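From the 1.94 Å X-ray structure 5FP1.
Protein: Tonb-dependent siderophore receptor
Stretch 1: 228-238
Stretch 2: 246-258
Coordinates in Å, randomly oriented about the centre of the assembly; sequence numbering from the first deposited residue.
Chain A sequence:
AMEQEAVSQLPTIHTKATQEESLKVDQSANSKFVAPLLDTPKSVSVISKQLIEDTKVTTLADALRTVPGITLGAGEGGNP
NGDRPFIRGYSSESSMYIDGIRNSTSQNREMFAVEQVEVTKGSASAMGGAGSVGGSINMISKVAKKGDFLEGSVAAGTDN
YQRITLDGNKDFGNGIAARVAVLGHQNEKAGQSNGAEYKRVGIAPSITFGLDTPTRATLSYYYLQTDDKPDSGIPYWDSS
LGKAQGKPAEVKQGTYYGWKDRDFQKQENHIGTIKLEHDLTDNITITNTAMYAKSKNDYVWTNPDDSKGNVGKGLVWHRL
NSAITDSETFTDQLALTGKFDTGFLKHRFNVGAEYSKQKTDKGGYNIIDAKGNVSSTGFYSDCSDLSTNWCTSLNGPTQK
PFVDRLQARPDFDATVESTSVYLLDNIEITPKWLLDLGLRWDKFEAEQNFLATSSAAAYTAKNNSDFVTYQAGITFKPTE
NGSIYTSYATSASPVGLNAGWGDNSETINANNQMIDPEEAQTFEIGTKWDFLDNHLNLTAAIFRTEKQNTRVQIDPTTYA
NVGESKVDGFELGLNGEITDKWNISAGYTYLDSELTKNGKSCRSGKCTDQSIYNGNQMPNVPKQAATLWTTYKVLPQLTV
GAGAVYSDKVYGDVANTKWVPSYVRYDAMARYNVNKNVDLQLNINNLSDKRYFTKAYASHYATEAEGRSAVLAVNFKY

Stretch 1, residues 228-238: DKPDSGIPYWD
Stretch 2 246-258: GKPAEVKQGTYYG

The two stretches run antiparallel and bury 700 Å² between them, with I234, Y256 and Y257 covering the most surface. Residues 234-238 form a strand (phi near -70 to -156°, psi 107 to 146°). Its Y236 pairs with P248 as a non-hydrogen-bonded antiparallel bridge, CA to CA 4.2 Å, with the side chains diverging. Two backbone hydrogen bonds flank the pair: A249 N to P235 O at 2.9 Å and W237 N to K247 O at 3.1 Å, both nearly straight. P235 and P248 lack an amide hydrogen, but neither bond asks them for one; P235 serves through its carbonyl. Beyond W237, water 2 accepts from K247 N (2.9 Å) and donates to W237 O (2.7 Å).

I234 (phi/psi -115/126°, chi1 and chi2 both m) points toward stretch 2. I234 CG2 lies 3.8 Å from P248 CB and 4.1 Å from V251 CG2, and I234 CD1 lies 3.9 Å from Y257 CE2. A beta-branched aliphatic residue suits both an extended backbone and a buried site lined by apolar side chains and by the carbonyls of A249 and T255.

Past A249, a type II turn from K252 to T255 redirects the chain; G254, at phi 76°, takes a conformation that favours glycine, and T255 OG1 donates to K252 O at 2.6 Å. Y257 (chi1 m, chi2 -59°) then brings CE2 to 3.8 Å from P235 CD, while G233 O lies at its ring edge, 3.3 Å from CD2. Water 1 bridges the backbones, donating to G233 O (2.8 Å) and T255 O (3.0 Å) and accepting from Y257 N (2.9 Å).

Y256 (chi1 t, chi2 69°) starts sideways, but its end comes nearer: OH donates to P230 O at 2.8 Å, a reach that suits tyrosine's long, rigid ring. At G258, an ideal CB would sit 2.3 Å from Y256 OH and clash with it, so the lack of a side chain leaves room for the tyrosine hydroxyl.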

# COMPACT_ATOMS: atom_id res chain seq x y z
N ASP A 228 7.03 17.52 -5.27
CA ASP A 228 7.68 17.28 -4.01
C ASP A 228 9.19 17.46 -4.10
O ASP A 228 9.78 17.33 -5.19
CB ASP A 228 7.46 15.84 -3.55
CG ASP A 228 6.01 15.46 -3.35
OD1 ASP A 228 5.12 16.34 -3.18
OD2 ASP A 228 5.79 14.23 -3.30
N LYS A 229 9.80 17.67 -2.94
CA LYS A 229 11.24 17.45 -2.77
C LYS A 229 11.31 16.12 -1.98
O LYS A 229 10.91 16.08 -0.84
CB LYS A 229 11.90 18.60 -2.00
CG LYS A 229 11.94 19.94 -2.74
CD LYS A 229 12.70 19.75 -4.05
CE LYS A 229 12.97 21.04 -4.83
NZ LYS A 229 13.78 20.68 -6.04
N PRO A 230 11.76 15.03 -2.61
CA PRO A 230 11.55 13.70 -2.03
C PRO A 230 12.50 13.37 -0.89
O PRO A 230 13.63 13.88 -0.82
CB PRO A 230 11.81 12.76 -3.22
CG PRO A 230 12.79 13.50 -4.07
CD PRO A 230 12.37 14.95 -3.95
N ASP A 231 12.04 12.52 0.01
CA ASP A 231 12.85 12.10 1.12
C ASP A 231 14.03 11.27 0.68
O ASP A 231 14.06 10.69 -0.42
CB ASP A 231 12.00 11.33 2.13
CG ASP A 231 12.58 11.38 3.55
OD1 ASP A 231 13.63 12.03 3.77
OD2 ASP A 231 11.97 10.75 4.43
N SER A 232 15.02 11.26 1.56
CA SER A 232 16.18 10.41 1.46
C SER A 232 16.02 9.39 2.60
O SER A 232 14.91 8.94 2.91
CB SER A 232 17.46 11.24 1.61
OG SER A 232 18.65 10.45 1.43
N GLY A 233 17.11 9.02 3.22
CA GLY A 233 17.05 8.11 4.34
C GLY A 233 18.30 8.25 5.20
O GLY A 233 19.07 9.18 5.01
N ILE A 234 18.47 7.31 6.13
CA ILE A 234 19.63 7.27 7.02
C ILE A 234 20.43 6.01 6.71
O ILE A 234 19.86 4.89 6.66
CB ILE A 234 19.22 7.32 8.50
CG1 ILE A 234 18.32 8.52 8.77
CG2 ILE A 234 20.45 7.31 9.41
CD1 ILE A 234 18.95 9.88 8.48
N PRO A 235 21.72 6.17 6.43
CA PRO A 235 22.52 5.01 5.98
C PRO A 235 22.76 4.02 7.11
O PRO A 235 22.94 4.44 8.25
CB PRO A 235 23.84 5.64 5.56
CG PRO A 235 23.96 6.88 6.41
CD PRO A 235 22.56 7.37 6.61
N TYR A 236 22.81 2.73 6.79
CA TYR A 236 23.19 1.72 7.80
C TYR A 236 24.68 1.89 8.11
O TYR A 236 25.50 2.11 7.19
CB TYR A 236 23.03 0.31 7.27
CG TYR A 236 21.60 -0.12 6.96
CD1 TYR A 236 20.64 -0.18 7.96
CD2 TYR A 236 21.22 -0.47 5.68
CE1 TYR A 236 19.32 -0.56 7.69
CE2 TYR A 236 19.93 -0.89 5.41
CZ TYR A 236 18.98 -0.92 6.40
OH TYR A 236 17.71 -1.34 6.09
N TRP A 237 25.04 1.76 9.39
CA TRP A 237 26.45 1.80 9.76
C TRP A 237 26.71 1.07 11.06
O TRP A 237 25.95 1.19 12.03
CB TRP A 237 26.95 3.26 9.88
CG TRP A 237 28.47 3.35 9.88
CD1 TRP A 237 29.28 3.67 10.95
CD2 TRP A 237 29.34 3.04 8.80
NE1 TRP A 237 30.61 3.61 10.57
CE2 TRP A 237 30.68 3.23 9.26
CE3 TRP A 237 29.13 2.67 7.46
CZ2 TRP A 237 31.76 3.03 8.46
CZ3 TRP A 237 30.23 2.47 6.66
CH2 TRP A 237 31.54 2.63 7.17
N ASP A 238 27.82 0.33 11.05
CA ASP A 238 28.34 -0.32 12.25
C ASP A 238 29.79 0.14 12.47
O ASP A 238 30.69 -0.25 11.72
CB ASP A 238 28.29 -1.81 12.07
CG ASP A 238 28.82 -2.59 13.29
OD1 ASP A 238 29.72 -2.09 13.97
OD2 ASP A 238 28.35 -3.72 13.52
N GLY A 246 24.15 -3.25 10.17
CA GLY A 246 23.60 -2.95 11.47
C GLY A 246 22.39 -2.04 11.38
O GLY A 246 21.52 -2.18 10.52
N LYS A 247 22.32 -1.11 12.32
CA LYS A 247 21.22 -0.21 12.43
C LYS A 247 21.57 1.08 11.71
O LYS A 247 22.72 1.30 11.33
CB LYS A 247 20.96 0.09 13.89
CG LYS A 247 20.31 -1.06 14.62
CD LYS A 247 20.18 -0.79 16.11
CE LYS A 247 21.54 -0.51 16.74
NZ LYS A 247 21.38 -0.09 18.16
N PRO A 248 20.58 1.95 11.56
CA PRO A 248 20.91 3.23 10.95
C PRO A 248 21.96 4.03 11.78
O PRO A 248 22.02 3.91 12.99
CB PRO A 248 19.56 3.94 10.92
CG PRO A 248 18.55 2.84 10.88
CD PRO A 248 19.13 1.78 11.76
N ALA A 249 22.78 4.80 11.08
CA ALA A 249 23.81 5.62 11.69
C ALA A 249 23.25 6.47 12.81
O ALA A 249 22.11 6.96 12.74
CB ALA A 249 24.46 6.51 10.64
N GLU A 250 24.06 6.67 13.83
CA GLU A 250 23.68 7.55 14.96
C GLU A 250 23.98 9.00 14.59
O GLU A 250 25.09 9.50 14.82
CB GLU A 250 24.50 7.15 16.20
CG GLU A 250 24.16 5.74 16.66
CD GLU A 250 22.75 5.66 17.25
OE1 GLU A 250 22.15 6.71 17.57
OE2 GLU A 250 22.23 4.53 17.39
N VAL A 251 23.00 9.64 13.95
CA VAL A 251 23.08 11.03 13.55
C VAL A 251 21.85 11.72 14.08
O VAL A 251 20.89 11.07 14.50
CB VAL A 251 23.15 11.19 12.03
CG1 VAL A 251 24.40 10.52 11.50
CG2 VAL A 251 21.92 10.56 11.37
N LYS A 252 21.90 13.04 14.08
CA LYS A 252 20.82 13.83 14.67
C LYS A 252 19.47 13.50 14.03
O LYS A 252 19.35 13.35 12.82
CB LYS A 252 21.09 15.30 14.48
CG LYS A 252 20.22 16.21 15.34
CD LYS A 252 20.56 17.68 15.08
CE LYS A 252 19.63 18.58 15.87
NZ LYS A 252 19.99 20.02 15.70
N GLN A 253 18.45 13.42 14.87
CA GLN A 253 17.09 13.20 14.40
C GLN A 253 16.74 14.21 13.32
O GLN A 253 17.07 15.39 13.42
CB GLN A 253 16.12 13.31 15.59
CG GLN A 253 14.67 13.06 15.23
CD GLN A 253 13.74 13.03 16.42
OE1 GLN A 253 14.11 13.36 17.53
NE2 GLN A 253 12.52 12.58 16.18
N GLY A 254 16.08 13.75 12.25
CA GLY A 254 15.65 14.66 11.20
C GLY A 254 16.72 15.15 10.25
O GLY A 254 16.49 16.06 9.49
N THR A 255 17.88 14.49 10.22
CA THR A 255 18.93 14.83 9.26
C THR A 255 18.51 14.41 7.84
O THR A 255 18.02 13.30 7.63
CB THR A 255 20.27 14.18 9.65
OG1 THR A 255 20.68 14.66 10.95
CG2 THR A 255 21.34 14.48 8.63
N TYR A 256 18.70 15.31 6.89
CA TYR A 256 18.33 15.06 5.49
C TYR A 256 19.53 15.01 4.58
O TYR A 256 20.28 16.00 4.49
CB TYR A 256 17.39 16.16 5.00
CG TYR A 256 16.90 16.05 3.58
CD1 TYR A 256 16.01 15.05 3.19
CD2 TYR A 256 17.28 16.98 2.62
CE1 TYR A 256 15.53 14.99 1.89
CE2 TYR A 256 16.82 16.93 1.33
CZ TYR A 256 15.93 15.93 0.96
OH TYR A 256 15.47 15.90 -0.35
N TYR A 257 19.71 13.89 3.90
CA TYR A 257 20.82 13.70 2.98
C TYR A 257 20.49 13.86 1.52
O TYR A 257 21.34 13.62 0.65
CB TYR A 257 21.46 12.32 3.22
CG TYR A 257 22.07 12.18 4.57
CD1 TYR A 257 23.08 13.04 4.98
CD2 TYR A 257 21.60 11.24 5.49
CE1 TYR A 257 23.64 12.93 6.24
CE2 TYR A 257 22.16 11.12 6.74
CZ TYR A 257 23.17 11.98 7.12
OH TYR A 257 23.70 11.89 8.38
N GLY A 258 19.27 14.29 1.22
CA GLY A 258 18.91 14.61 -0.14
C GLY A 258 19.56 15.90 -0.62
O GLY A 258 20.17 16.64 0.15
O HOH W 1 18.07 11.78 5.09
O HOH W 2 24.77 -0.52 13.71
O HOH W 3 24.41 2.87 13.75